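Local coordinates for protein endoglucanase E (Clostridium thermocellum, PDB 2WAO) that hydrolyses beta-1,4-glucan chains of cellulose and, through the family 2 carbohydrate esterase domain described here, binds cello-oligosaccharides and probably deacetylates plant polysaccharides, at residues P214-N220 and A254-C259; R273-T277 and Y292-F296; G10-N14 and L114-P120. All coordinates share one frame; numbering follows the deposited sequence.

Interaction 1. Residues P214-N220 and A254-C259; sequences PQVVVIN and AHIFCC
V217 and F257 lie at the middle of a ladder joining two parallel strands, whose directions differ by 16°. All five hydrogen bonds across it use odd-numbered residues. At the start, H255 N reaches Q215 O; V217 N then donates to H255 O (2.9 Å) and V217 O receives F257 N (2.8 Å), and two more bonds carry the ladder through I219 to C259, the last one bent to 140°. The backbone groups of even-numbered residues point to the outer neighbours: V216 and V218 bond to E126 of strand 123-129, and I256 to K290.

The apolar contacts divide between two faces. On one, V216 CG1 comes obliquely to the ring of F257, 3.7 Å from its CD2, and V218 CG1 meets C259 SG, also at 3.7 Å. V216 turns CG1 anti to its backbone N (chi1 178°), which carries this methyl forward along the strand to F257. On the other, I219 CD1 meets I256 CG2 at 3.7 Å.

Polar side chains lie toward the ends, where H255 ND1 bonds Y292 OH, Q215 OE1 bonds K124 N and N220 ND2 bonds G261 O. The backbone bonds described here thus run within the sheet, while V217, I219, I256 and C258 meet helix 233-250 and V216, H255 and F257 meet helix 313-331.

Interaction 2. Residues R273-T277 and Y292-F296; sequences RSYVT and YFVEF
The ring of F293 receives T277 on one face and V276 at its edge. T277 CG2 stands over the centre, 3.5 Å from the centroid and only 5° off the ring normal, a CH-pi contact in which the methyl lies at nearly the same distance from all six ring carbons. V276 CG1 approaches the rim close to the ring plane, 3.8 Å from F293 CE1, and R273 CG comes obliquely to F293 CZ at 4.2 Å. The second flat group, the guanidinium of R273, is met at its edge by the carboxylate of E295, and the two planes are turned 30° against each other.

Torsions explain the methyl's place. T277 sets OG1 between its backbone N and carbonyl carbon (chi1 56°), turned back to the carbonyl oxygens of R273 and S274 in its own helix, so that CG2 is the branch presented to the ring.

In the conformer of R273 described, one of two in the crystal, NH1 forms a salt bridge to the syn lone pair of E295 OE2 at 2.8 Å, nearly in the guanidinium plane; a second bond from NH1 to E295 OE1, at 3.5 Å, is weak. NH2 has a partner of its own in D270, so two carboxylates share the guanidinium and would be expected to favour its positive charge.

These contacts tie helix 266-285 to strand 291-295 within a beta-alpha-beta unit that begins with strand 255-260, the helix running roughly antiparallel to the strand. F293 links this outermost strand to V260 of strand 255-260 and to V280 of helix 266-285, while V276 packs that helix against C258 and V260 and against F236 and Y240 of helix 233-250. Y292, V294 and F296 meet helix 313-331.

Interaction 3. Residues G10-N14 and L114-P120; sequences GILYN and LLAAPKP. With FMT (formic acid), chain F.
L12 and A117 form the close-packed part of this contact. A117 CB sits 3.4 Å from G10 O and 4.0 Å from L12 CG, a single methyl filling the angle between the backbone of one segment and the leucine of the other. L12 sets CG beside its backbone N (chi1 -62°), and the branch that follows slides past P118 in the opposite direction: L12 CD1 is 3.3 Å from P118 O and 4.1 Å from P118 CD. On the other side of A117, L114 CD2 meets I11 CG1 at 4.0 Å, the two chains crossing at about a right angle.

No direct hydrogen bond links the segments. Each instead bonds to strand 33-40, L12 to E35 and L115 to N37, so they follow one another along that strand in an antiparallel sheet. The N-terminal domain of carbohydrate esterase family 2 belongs to the galactose-binding-like group, and the sheet is consistent with its beta-sandwich. P118 also packs on E35 and N37, where the chain leaves this sheet for strand 123-129.

Toward solvent the contact becomes looser. A water within 2.7 Å of both G10 O and L115 O probably bridges the two carbonyls, and G10 N makes a weak bond to a formic acid molecule that probably comes from the crystallisation liquor. Further along, L12 CD2 only grazes P120 CG, and the exposed side chain of K119 curls round to bond its NZ to P120 O, the carbonyl of the next residue.

The three contacts divide between two domains. Interaction 3 comes first along the chain, bringing the N-terminal end of the model to the linker that leaves the antiparallel sandwich and enters the SGNH-type hydrolase domain. Interactions 1 and 2 follow in series within that domain, their centres 12 Å apart. They share its parallel sheet: strand 255-260 lies between 216-220 and 291-295, and C258 N probably bonds Y292 O. Interaction 3 is remote, its centre 26 Å from interaction 1 and 38 Å from interaction 2. Interactions 1 and 2 thus belong to the sheet and helix layers of the domain that holds the glycan, whereas interaction 3 lies where the chain passes from the antiparallel sheet toward strand 123-129.

Interaction 1. Residues P214-N220 and A254-C259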
ATOM      1  N   PRO A 214       9.392   4.649   9.733  1.00  5.64           N
ATOM      2  CA  PRO A 214       9.471   3.174   9.599  1.00  4.38           C
ATOM      3  C   PRO A 214      10.953   2.742   9.746  1.00  4.77           C
ATOM      4  O   PRO A 214      11.874   3.557   9.438  1.00  4.04           O
ATOM      5  CB  PRO A 214       8.969   2.957   8.157  1.00  4.22           C
ATOM      6  CG  PRO A 214       9.456   4.164   7.436  1.00  6.80           C
ATOM      7  CD  PRO A 214       9.263   5.306   8.414  1.00  6.01           C
ATOM      8  N   GLN A 215      11.176   1.492  10.182  1.00  3.29           N
ATOM      9  CA  GLN A 215      12.498   0.911  10.196  1.00  3.81           C
ATOM     10  C   GLN A 215      12.798   0.327   8.816  1.00  3.37           C
ATOM     11  O   GLN A 215      13.949   0.033   8.521  1.00  3.60           O
ATOM     12  CB  GLN A 215      12.624  -0.183  11.275  1.00  3.18           C
ATOM     13  CG  GLN A 215      12.325   0.314  12.700  1.00  4.65           C
ATOM     14  CD  GLN A 215      10.875   0.188  13.112  1.00  7.57           C
ATOM     15  OE1 GLN A 215      10.063  -0.329  12.390  1.00  9.26           O
ATOM     16  NE2 GLN A 215      10.555   0.673  14.298  1.00 13.91           N
ATOM     17  N   VAL A 216      11.745   0.124   7.988  1.00  2.63           N
ATOM     18  CA  VAL A 216      11.930  -0.521   6.684  1.00  2.40           C
ATOM     19  C   VAL A 216      11.144   0.288   5.659  1.00  2.48           C
ATOM     20  O   VAL A 216       9.995   0.634   5.915  1.00  2.98           O
ATOM     21  CB  VAL A 216      11.323  -1.951   6.659  1.00  2.66           C
ATOM     22  CG1 VAL A 216      11.497  -2.591   5.268  1.00  3.86           C
ATOM     23  CG2 VAL A 216      12.033  -2.837   7.667  1.00  3.68           C
ATOM     24  N   VAL A 217      11.756   0.518   4.495  1.00  3.32           N
ATOM     25  CA  VAL A 217      11.055   1.096   3.353  1.00  2.00           C
ATOM     26  C   VAL A 217      11.264   0.093   2.203  1.00  2.00           C
ATOM     27  O   VAL A 217      12.367  -0.361   1.986  1.00  2.89           O
ATOM     28  CB  VAL A 217      11.608   2.507   2.992  1.00  2.00           C
ATOM     29  CG1 VAL A 217      10.904   3.109   1.723  1.00  3.14           C
ATOM     30  CG2 VAL A 217      11.440   3.454   4.188  1.00  3.64           C
ATOM     31  N   VAL A 218      10.203  -0.203   1.459  1.00  2.23           N
ATOM     32  CA  VAL A 218      10.232  -1.083   0.300  1.00  3.16           C
ATOM     33  C   VAL A 218       9.803  -0.250  -0.909  1.00  3.92           C
ATOM     34  O   VAL A 218       8.719   0.360  -0.908  1.00  3.24           O
ATOM     35  CB  VAL A 218       9.284  -2.314   0.520  1.00  4.11           C
ATOM     36  CG1 VAL A 218       9.268  -3.239  -0.714  1.00  4.32           C
ATOM     37  CG2 VAL A 218       9.714  -3.130   1.768  1.00  2.99           C
ATOM     38  N   ILE A 219      10.628  -0.277  -1.948  1.00  2.95           N
ATOM     39  CA  ILE A 219      10.323   0.499  -3.142  1.00  3.12           C
ATOM     40  C   ILE A 219      10.092  -0.502  -4.263  1.00  3.06           C
ATOM     41  O   ILE A 219      10.935  -1.350  -4.513  1.00  4.39           O
ATOM     42  CB  ILE A 219      11.490   1.470  -3.477  1.00  4.41           C
ATOM     43  CG1 ILE A 219      11.787   2.420  -2.290  1.00  2.06           C
ATOM     44  CG2 ILE A 219      11.144   2.263  -4.767  1.00  2.38           C
ATOM     45  CD1 ILE A 219      13.059   3.316  -2.461  1.00  2.92           C
ATOM     46  N   ASN A 220       8.974  -0.394  -4.960  1.00  3.82           N
ATOM     47  CA  ASN A 220       8.765  -1.266  -6.128  1.00  4.28           C
ATOM     48  C   ASN A 220       8.280  -0.406  -7.259  1.00  4.76           C
ATOM     49  O   ASN A 220       7.104  -0.160  -7.382  1.00  5.17           O
ATOM     50  CB  ASN A 220       7.815  -2.457  -5.841  1.00  5.95           C
ATOM     51  CG  ASN A 220       7.793  -3.470  -7.010  1.00  9.86           C
ATOM     52  OD1 ASN A 220       8.003  -3.096  -8.188  1.00 11.46           O
ATOM     53  ND2 ASN A 220       7.550  -4.755  -6.695  1.00 15.25           N
ATOM     54  N   ALA A 254      16.434   4.005   8.399  1.00  7.14           N
ATOM     55  CA  ALA A 254      15.648   2.960   7.745  1.00  5.43           C
ATOM     56  C   ALA A 254      16.487   2.049   6.868  1.00  5.53           C
ATOM     57  O   ALA A 254      17.462   2.505   6.233  1.00  7.44           O
ATOM     58  CB  ALA A 254      14.524   3.577   6.905  1.00  4.78           C
ATOM     59  N   HIS A 255      16.092   0.771   6.820  1.00  5.86           N
ATOM     60  CA  HIS A 255      16.616  -0.208   5.851  1.00  4.70           C
ATOM     61  C   HIS A 255      15.774  -0.082   4.583  1.00  5.42           C
ATOM     62  O   HIS A 255      14.532  -0.203   4.651  1.00  5.92           O
ATOM     63  CB  HIS A 255      16.489  -1.615   6.409  1.00  5.04           C
ATOM     64  CG  HIS A 255      17.314  -1.856   7.644  1.00  4.59           C
ATOM     65  ND1 HIS A 255      18.509  -2.538   7.599  1.00  8.67           N
ATOM     66  CD2 HIS A 255      17.131  -1.495   8.938  1.00  7.17           C
ATOM     67  CE1 HIS A 255      19.022  -2.610   8.818  1.00  7.34           C
ATOM     68  NE2 HIS A 255      18.205  -1.983   9.654  1.00  8.88           N
ATOM     69  N   ILE A 256      16.425   0.150   3.438  1.00  3.12           N
ATOM     70  CA  ILE A 256      15.657   0.440   2.190  1.00  4.24           C
ATOM     71  C   ILE A 256      15.801  -0.752   1.226  1.00  4.48           C
ATOM     72  O   ILE A 256      16.938  -1.117   0.847  1.00  5.83           O
ATOM     73  CB  ILE A 256      16.129   1.756   1.498  1.00  4.43           C
ATOM     74  CG1 ILE A 256      15.957   2.951   2.474  1.00  4.84           C
ATOM     75  CG2 ILE A 256      15.352   2.006   0.142  1.00  4.81           C
ATOM     76  CD1 ILE A 256      16.586   4.289   1.944  1.00  3.97           C
ATOM     77  N   PHE A 257      14.670  -1.331   0.816  1.00  3.17           N
ATOM     78  CA  PHE A 257      14.666  -2.514  -0.097  1.00  3.97           C
ATOM     79  C   PHE A 257      14.160  -2.086  -1.453  1.00  4.87           C
ATOM     80  O   PHE A 257      13.007  -1.625  -1.564  1.00  4.71           O
ATOM     81  CB  PHE A 257      13.783  -3.623   0.506  1.00  3.93           C
ATOM     82  CG  PHE A 257      14.381  -4.233   1.722  1.00  3.48           C
ATOM     83  CD1 PHE A 257      15.151  -5.408   1.618  1.00  6.01           C
ATOM     84  CD2 PHE A 257      14.163  -3.660   2.986  1.00  5.49           C
ATOM     85  CE1 PHE A 257      15.716  -5.986   2.755  1.00  7.92           C
ATOM     86  CE2 PHE A 257      14.737  -4.228   4.122  1.00  5.25           C
ATOM     87  CZ  PHE A 257      15.502  -5.379   4.016  1.00  6.05           C
ATOM     88  N   CYS A 258      15.034  -2.171  -2.455  1.00  4.49           N
ATOM     89  CA  CYS A 258      14.715  -1.761  -3.847  1.00  5.10           C
ATOM     90  C   CYS A 258      14.358  -2.991  -4.684  1.00  4.84           C
ATOM     91  O   CYS A 258      15.184  -3.924  -4.814  1.00  5.15           O
ATOM     92  CB  CYS A 258      15.923  -1.052  -4.466  1.00  6.17           C
ATOM     93  SG  CYS A 258      16.352   0.441  -3.574  1.00  6.37           S
ATOM     94  N   CYS A 259      13.147  -3.033  -5.230  1.00  4.14           N
ATOM     95  CA  CYS A 259      12.607  -4.331  -5.720  1.00  5.64           C
ATOM     96  C   CYS A 259      12.249  -4.269  -7.185  1.00  6.21           C
ATOM     97  O   CYS A 259      11.744  -3.248  -7.649  1.00  7.17           O
ATOM     98  CB  CYS A 259      11.342  -4.741  -4.941  1.00  5.94           C
ATOM     99  SG  CYS A 259      11.536  -4.818  -3.163  1.00 10.71           S
TER

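Interaction 2. Residues R273-T277 and Y292-F296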
ATOM      1  N   ARG A 273      16.375  -4.431 -14.203  1.00  4.25           N
ATOM      2  CA  ARG A 273      17.262  -5.109 -13.281  0.50  5.26           C
ATOM      3  C   ARG A 273      18.662  -4.491 -13.305  1.00  4.14           C
ATOM      4  O   ARG A 273      19.224  -4.222 -12.256  1.00  4.18           O
ATOM      5  CB  ARG A 273      17.317  -6.606 -13.582  0.50  5.13           C
ATOM      6  CG  ARG A 273      18.106  -7.440 -12.541  0.50  7.18           C
ATOM      7  CD  ARG A 273      17.893  -8.958 -12.803  0.50  9.56           C
ATOM      8  NE  ARG A 273      17.975  -9.284 -14.211  0.50 16.37           N
ATOM      9  CZ  ARG A 273      17.102  -9.999 -14.917  0.50 15.55           C
ATOM     10  NH1 ARG A 273      16.030 -10.567 -14.372  0.50 17.26           N
ATOM     11  NH2 ARG A 273      17.345 -10.166 -16.196  0.50 19.73           N
ATOM     12  N   SER A 274      19.216  -4.290 -14.500  1.00  4.77           N
ATOM     13  CA  SER A 274      20.543  -3.690 -14.606  1.00  6.21           C
ATOM     14  C   SER A 274      20.572  -2.306 -13.905  1.00  5.54           C
ATOM     15  O   SER A 274      21.483  -2.018 -13.143  1.00  5.97           O
ATOM     16  CB  SER A 274      20.922  -3.540 -16.098  1.00  6.80           C
ATOM     17  OG  SER A 274      22.223  -2.991 -16.212  1.00 15.90           O
ATOM     18  N   TYR A 275      19.579  -1.471 -14.186  1.00  5.53           N
ATOM     19  CA  TYR A 275      19.586  -0.080 -13.671  1.00  5.13           C
ATOM     20  C   TYR A 275      19.398  -0.006 -12.145  1.00  3.83           C
ATOM     21  O   TYR A 275      20.176   0.689 -11.463  1.00  3.99           O
ATOM     22  CB  TYR A 275      18.542   0.797 -14.373  1.00  5.91           C
ATOM     23  CG  TYR A 275      18.705   0.962 -15.861  1.00  6.32           C
ATOM     24  CD1 TYR A 275      19.829   0.470 -16.549  1.00 10.16           C
ATOM     25  CD2 TYR A 275      17.702   1.592 -16.594  1.00  8.68           C
ATOM     26  CE1 TYR A 275      19.925   0.612 -17.947  1.00  9.63           C
ATOM     27  CE2 TYR A 275      17.789   1.721 -17.977  1.00  7.75           C
ATOM     28  CZ  TYR A 275      18.925   1.259 -18.627  1.00  8.54           C
ATOM     29  OH  TYR A 275      18.970   1.407 -20.010  1.00 11.45           O
ATOM     30  N   VAL A 276      18.409  -0.744 -11.610  1.00  4.02           N
ATOM     31  CA  VAL A 276      18.130  -0.761 -10.155  1.00  3.33           C
ATOM     32  C   VAL A 276      19.314  -1.400  -9.401  1.00  4.59           C
ATOM     33  O   VAL A 276      19.679  -0.925  -8.321  1.00  3.61           O
ATOM     34  CB  VAL A 276      16.775  -1.422  -9.838  1.00  2.98           C
ATOM     35  CG1 VAL A 276      16.494  -1.524  -8.292  1.00  5.36           C
ATOM     36  CG2 VAL A 276      15.605  -0.632 -10.574  1.00  2.00           C
ATOM     37  N   THR A 277      19.936  -2.467  -9.940  1.00  4.73           N
ATOM     38  CA  THR A 277      21.043  -3.036  -9.170  1.00  4.40           C
ATOM     39  C   THR A 277      22.220  -2.055  -9.218  1.00  6.09           C
ATOM     40  O   THR A 277      23.002  -1.996  -8.269  1.00  5.94           O
ATOM     41  CB  THR A 277      21.493  -4.446  -9.673  1.00  5.08           C
ATOM     42  OG1 THR A 277      21.828  -4.339 -11.060  1.00  4.86           O
ATOM     43  CG2 THR A 277      20.390  -5.512  -9.469  1.00  3.21           C
ATOM     44  N   TYR A 292      19.287  -2.248  -0.174  1.00  4.04           N
ATOM     45  CA  TYR A 292      19.319  -3.651  -0.648  1.00  4.37           C
ATOM     46  C   TYR A 292      18.519  -3.828  -1.905  1.00  3.65           C
ATOM     47  O   TYR A 292      17.597  -3.044  -2.203  1.00  5.22           O
ATOM     48  CB  TYR A 292      18.727  -4.584   0.391  1.00  3.82           C
ATOM     49  CG  TYR A 292      19.195  -4.283   1.808  1.00  5.02           C
ATOM     50  CD1 TYR A 292      20.521  -4.536   2.204  1.00  6.13           C
ATOM     51  CD2 TYR A 292      18.310  -3.762   2.731  1.00  7.03           C
ATOM     52  CE1 TYR A 292      20.944  -4.272   3.553  1.00  4.31           C
ATOM     53  CE2 TYR A 292      18.711  -3.468   4.079  1.00  7.12           C
ATOM     54  CZ  TYR A 292      20.041  -3.716   4.445  1.00  6.90           C
ATOM     55  OH  TYR A 292      20.400  -3.437   5.744  1.00  6.37           O
ATOM     56  N   PHE A 293      18.850  -4.900  -2.614  1.00  4.05           N
ATOM     57  CA  PHE A 293      18.113  -5.298  -3.803  1.00  4.74           C
ATOM     58  C   PHE A 293      17.273  -6.582  -3.619  1.00  5.95           C
ATOM     59  O   PHE A 293      17.736  -7.569  -3.000  1.00  4.91           O
ATOM     60  CB  PHE A 293      19.078  -5.493  -4.981  1.00  4.37           C
ATOM     61  CG  PHE A 293      18.384  -5.896  -6.245  1.00  5.48           C
ATOM     62  CD1 PHE A 293      17.579  -4.977  -6.934  1.00  7.43           C
ATOM     63  CD2 PHE A 293      18.518  -7.208  -6.749  1.00  5.17           C
ATOM     64  CE1 PHE A 293      16.918  -5.315  -8.102  1.00  5.27           C
ATOM     65  CE2 PHE A 293      17.851  -7.570  -7.928  1.00  5.31           C
ATOM     66  CZ  PHE A 293      17.035  -6.619  -8.607  1.00  6.70           C
ATOM     67  N   VAL A 294      16.062  -6.573  -4.172  1.00  3.91           N
ATOM     68  CA  VAL A 294      15.218  -7.808  -4.175  1.00  5.09           C
ATOM     69  C   VAL A 294      14.581  -7.973  -5.535  1.00  6.36           C
ATOM     70  O   VAL A 294      14.024  -7.025  -6.088  1.00  5.69           O
ATOM     71  CB  VAL A 294      14.088  -7.791  -3.092  1.00  5.86           C
ATOM     72  CG1 VAL A 294      13.292  -9.121  -3.064  1.00  5.93           C
ATOM     73  CG2 VAL A 294      14.624  -7.375  -1.705  1.00  5.93           C
ATOM     74  N   GLU A 295      14.711  -9.167  -6.107  1.00  5.45           N
ATOM     75  CA  GLU A 295      13.985  -9.468  -7.355  1.00  6.31           C
ATOM     76  C   GLU A 295      12.894 -10.516  -7.134  1.00  5.32           C
ATOM     77  O   GLU A 295      13.170 -11.627  -6.613  1.00  5.90           O
ATOM     78  CB  GLU A 295      14.925  -9.913  -8.473  1.00  5.83           C
ATOM     79  CG  GLU A 295      14.106 -10.160  -9.767  1.00  5.98           C
ATOM     80  CD  GLU A 295      14.965 -10.446 -11.018  1.00 10.80           C
ATOM     81  OE1 GLU A 295      16.229 -10.368 -10.908  1.00 11.95           O
ATOM     82  OE2 GLU A 295      14.337 -10.708 -12.093  1.00 10.76           O
ATOM     83  N   PHE A 296      11.656 -10.153  -7.494  1.00  5.07           N
ATOM     84  CA  PHE A 296      10.553 -11.118  -7.543  1.00  6.35           C
ATOM     85  C   PHE A 296      10.575 -11.743  -8.920  1.00  7.16           C
ATOM     86  O   PHE A 296      10.464 -11.034  -9.932  1.00  7.15           O
ATOM     87  CB  PHE A 296       9.221 -10.432  -7.276  1.00  6.62           C
ATOM     88  CG  PHE A 296       9.195  -9.624  -5.995  1.00  7.38           C
ATOM     89  CD1 PHE A 296       9.158 -10.270  -4.754  1.00  8.47           C
ATOM     90  CD2 PHE A 296       9.131  -8.225  -6.039  1.00  7.68           C
ATOM     91  CE1 PHE A 296       9.075  -9.540  -3.569  1.00  8.26           C
ATOM     92  CE2 PHE A 296       9.056  -7.484  -4.869  1.00  7.37           C
ATOM     93  CZ  PHE A 296       9.028  -8.131  -3.630  1.00  5.88           C
TER

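Interaction 3. Residues G10-N14 and L114-P120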
ATOM      1  N   GLY A  10      -8.448   6.120  21.783  1.00 16.48           N
ATOM      2  CA  GLY A  10      -9.643   5.241  21.637  1.00 14.55           C
ATOM      3  C   GLY A  10      -9.653   4.545  20.281  1.00 14.40           C
ATOM      4  O   GLY A  10     -10.146   3.448  20.178  1.00 15.21           O
ATOM      5  N   ILE A  11      -9.086   5.182  19.256  1.00 13.12           N
ATOM      6  CA  ILE A  11      -9.141   4.614  17.873  1.00 12.96           C
ATOM      7  C   ILE A  11      -7.754   4.765  17.237  1.00 12.74           C
ATOM      8  O   ILE A  11      -7.141   5.845  17.318  1.00 12.00           O
ATOM      9  CB  ILE A  11     -10.218   5.334  17.003  1.00 12.52           C
ATOM     10  CG1 ILE A  11     -11.632   5.091  17.595  1.00 13.57           C
ATOM     11  CG2 ILE A  11     -10.132   4.861  15.516  1.00 12.36           C
ATOM     12  CD1 ILE A  11     -12.749   5.629  16.762  1.00 15.59           C
ATOM     13  N   LEU A  12      -7.261   3.704  16.602  1.00 12.36           N
ATOM     14  CA  LEU A  12      -5.998   3.804  15.879  1.00 13.42           C
ATOM     15  C   LEU A  12      -6.224   4.094  14.414  1.00 12.86           C
ATOM     16  O   LEU A  12      -6.979   3.382  13.737  1.00 11.69           O
ATOM     17  CB  LEU A  12      -5.205   2.513  15.993  1.00 13.86           C
ATOM     18  CG  LEU A  12      -4.770   2.082  17.379  1.00 16.19           C
ATOM     19  CD1 LEU A  12      -3.872   0.867  17.207  1.00 17.59           C
ATOM     20  CD2 LEU A  12      -4.049   3.247  18.135  1.00 18.05           C
ATOM     21  N   TYR A  13      -5.564   5.130  13.926  1.00 12.05           N
ATOM     22  CA  TYR A  13      -5.734   5.527  12.531  1.00 12.60           C
ATOM     23  C   TYR A  13      -4.403   5.122  11.851  1.00 12.10           C
ATOM     24  O   TYR A  13      -3.404   5.833  11.958  1.00 11.90           O
ATOM     25  CB  TYR A  13      -6.053   7.024  12.440  1.00 14.35           C
ATOM     26  CG  TYR A  13      -7.463   7.351  12.909  1.00 15.32           C
ATOM     27  CD1 TYR A  13      -8.557   7.190  12.058  1.00 17.32           C
ATOM     28  CD2 TYR A  13      -7.706   7.805  14.216  1.00 19.05           C
ATOM     29  CE1 TYR A  13      -9.871   7.456  12.490  1.00 17.60           C
ATOM     30  CE2 TYR A  13      -9.026   8.094  14.647  1.00 16.50           C
ATOM     31  CZ  TYR A  13     -10.090   7.914  13.782  1.00 19.27           C
ATOM     32  OH  TYR A  13     -11.401   8.196  14.196  1.00 19.17           O
ATOM     33  N   ASN A  14      -4.386   3.955  11.201  1.00 10.14           N
ATOM     34  CA  ASN A  14      -3.180   3.368  10.626  1.00  9.34           C
ATOM     35  C   ASN A  14      -2.982   3.782   9.168  1.00  8.37           C
ATOM     36  O   ASN A  14      -3.588   3.211   8.293  1.00  7.20           O
ATOM     37  CB  ASN A  14      -3.278   1.844  10.661  1.00  9.30           C
ATOM     38  CG  ASN A  14      -3.280   1.301  12.069  1.00 13.58           C
ATOM     39  OD1 ASN A  14      -2.589   1.848  12.941  1.00 15.71           O
ATOM     40  ND2 ASN A  14      -4.064   0.240  12.314  1.00 11.95           N
ATOM     41  N   LEU A 114     -17.274   1.894  22.766  1.00  9.08           N
ATOM     42  CA  LEU A 114     -15.826   1.848  22.460  1.00  9.56           C
ATOM     43  C   LEU A 114     -14.988   1.453  23.691  1.00 10.11           C
ATOM     44  O   LEU A 114     -15.241   1.931  24.800  1.00 10.41           O
ATOM     45  CB  LEU A 114     -15.391   3.207  21.961  1.00  9.46           C
ATOM     46  CG  LEU A 114     -14.008   3.318  21.313  1.00  9.57           C
ATOM     47  CD1 LEU A 114     -14.018   2.536  19.990  1.00 13.42           C
ATOM     48  CD2 LEU A 114     -13.636   4.788  21.101  1.00  9.40           C
ATOM     49  N   LEU A 115     -14.004   0.580  23.486  1.00  9.25           N
ATOM     50  CA  LEU A 115     -13.073   0.148  24.532  1.00 10.57           C
ATOM     51  C   LEU A 115     -11.669   0.702  24.230  1.00 10.85           C
ATOM     52  O   LEU A 115     -11.472   1.280  23.187  1.00 10.46           O
ATOM     53  CB  LEU A 115     -13.014  -1.378  24.562  1.00 10.62           C
ATOM     54  CG  LEU A 115     -14.233  -2.180  24.978  1.00 11.01           C
ATOM     55  CD1 LEU A 115     -13.947  -3.711  24.856  1.00  7.33           C
ATOM     56  CD2 LEU A 115     -14.657  -1.808  26.407  1.00 11.32           C
ATOM     57  N   ALA A 116     -10.730   0.597  25.180  1.00 11.37           N
ATOM     58  CA  ALA A 116      -9.318   0.962  24.922  1.00 11.62           C
ATOM     59  C   ALA A 116      -8.788   0.387  23.593  1.00 11.00           C
ATOM     60  O   ALA A 116      -8.967  -0.809  23.321  1.00 10.41           O
ATOM     61  CB  ALA A 116      -8.429   0.482  26.088  1.00 11.48           C
ATOM     62  N   ALA A 117      -8.093   1.211  22.799  1.00 12.53           N
ATOM     63  CA  ALA A 117      -7.525   0.743  21.508  1.00 13.50           C
ATOM     64  C   ALA A 117      -6.334  -0.225  21.723  1.00 13.90           C
ATOM     65  O   ALA A 117      -5.739  -0.215  22.805  1.00 14.58           O
ATOM     66  CB  ALA A 117      -7.122   1.930  20.638  1.00 13.77           C
ATOM     67  N   PRO A 118      -5.978  -1.043  20.695  1.00 15.14           N
ATOM     68  CA  PRO A 118      -4.773  -1.874  20.784  1.00 15.63           C
ATOM     69  C   PRO A 118      -3.551  -0.975  20.865  1.00 16.21           C
ATOM     70  O   PRO A 118      -3.621   0.189  20.466  1.00 16.45           O
ATOM     71  CB  PRO A 118      -4.758  -2.651  19.461  1.00 15.47           C
ATOM     72  CG  PRO A 118      -6.172  -2.514  18.883  1.00 15.63           C
ATOM     73  CD  PRO A 118      -6.654  -1.192  19.385  1.00 14.54           C
ATOM     74  N   LYS A 119      -2.464  -1.505  21.424  1.00 17.34           N
ATOM     75  CA  LYS A 119      -1.164  -0.837  21.403  1.00 18.15           C
ATOM     76  C   LYS A 119      -0.710  -0.758  19.936  1.00 17.00           C
ATOM     77  O   LYS A 119      -0.788  -1.746  19.235  1.00 16.45           O
ATOM     78  CB  LYS A 119      -0.180  -1.664  22.254  1.00 18.58           C
ATOM     79  CG  LYS A 119       1.291  -1.197  22.273  1.00 22.13           C
ATOM     80  CD  LYS A 119       2.236  -2.247  22.992  1.00 23.05           C
ATOM     81  CE  LYS A 119       3.533  -2.540  22.189  1.00 29.27           C
ATOM     82  NZ  LYS A 119       3.244  -3.062  20.782  1.00 33.17           N
ATOM     83  N   PRO A 120      -0.245   0.418  19.472  1.00 16.33           N
ATOM     84  CA  PRO A 120       0.295   0.565  18.114  1.00 15.46           C
ATOM     85  C   PRO A 120       1.520  -0.346  17.948  1.00 14.17           C
ATOM     86  O   PRO A 120       2.246  -0.592  18.919  1.00 13.91           O
ATOM     87  CB  PRO A 120       0.724   2.026  18.041  1.00 16.00           C
ATOM     88  CG  PRO A 120       0.130   2.683  19.227  1.00 16.50           C
ATOM     89  CD  PRO A 120      -0.143   1.660  20.255  1.00 17.13           C
TER
HETATM   90  C   FMT F1343      -5.216   5.877  22.731  1.00 51.72           C
HETATM   91  O1  FMT F1343      -5.117   6.453  21.650  1.00 51.59           O
HETATM   92  O2  FMT F1343      -5.877   6.303  23.679  1.00 51.64           O
HETATM   93  O   HOH W   1     -10.537   0.814  20.678  1.00 10.28           O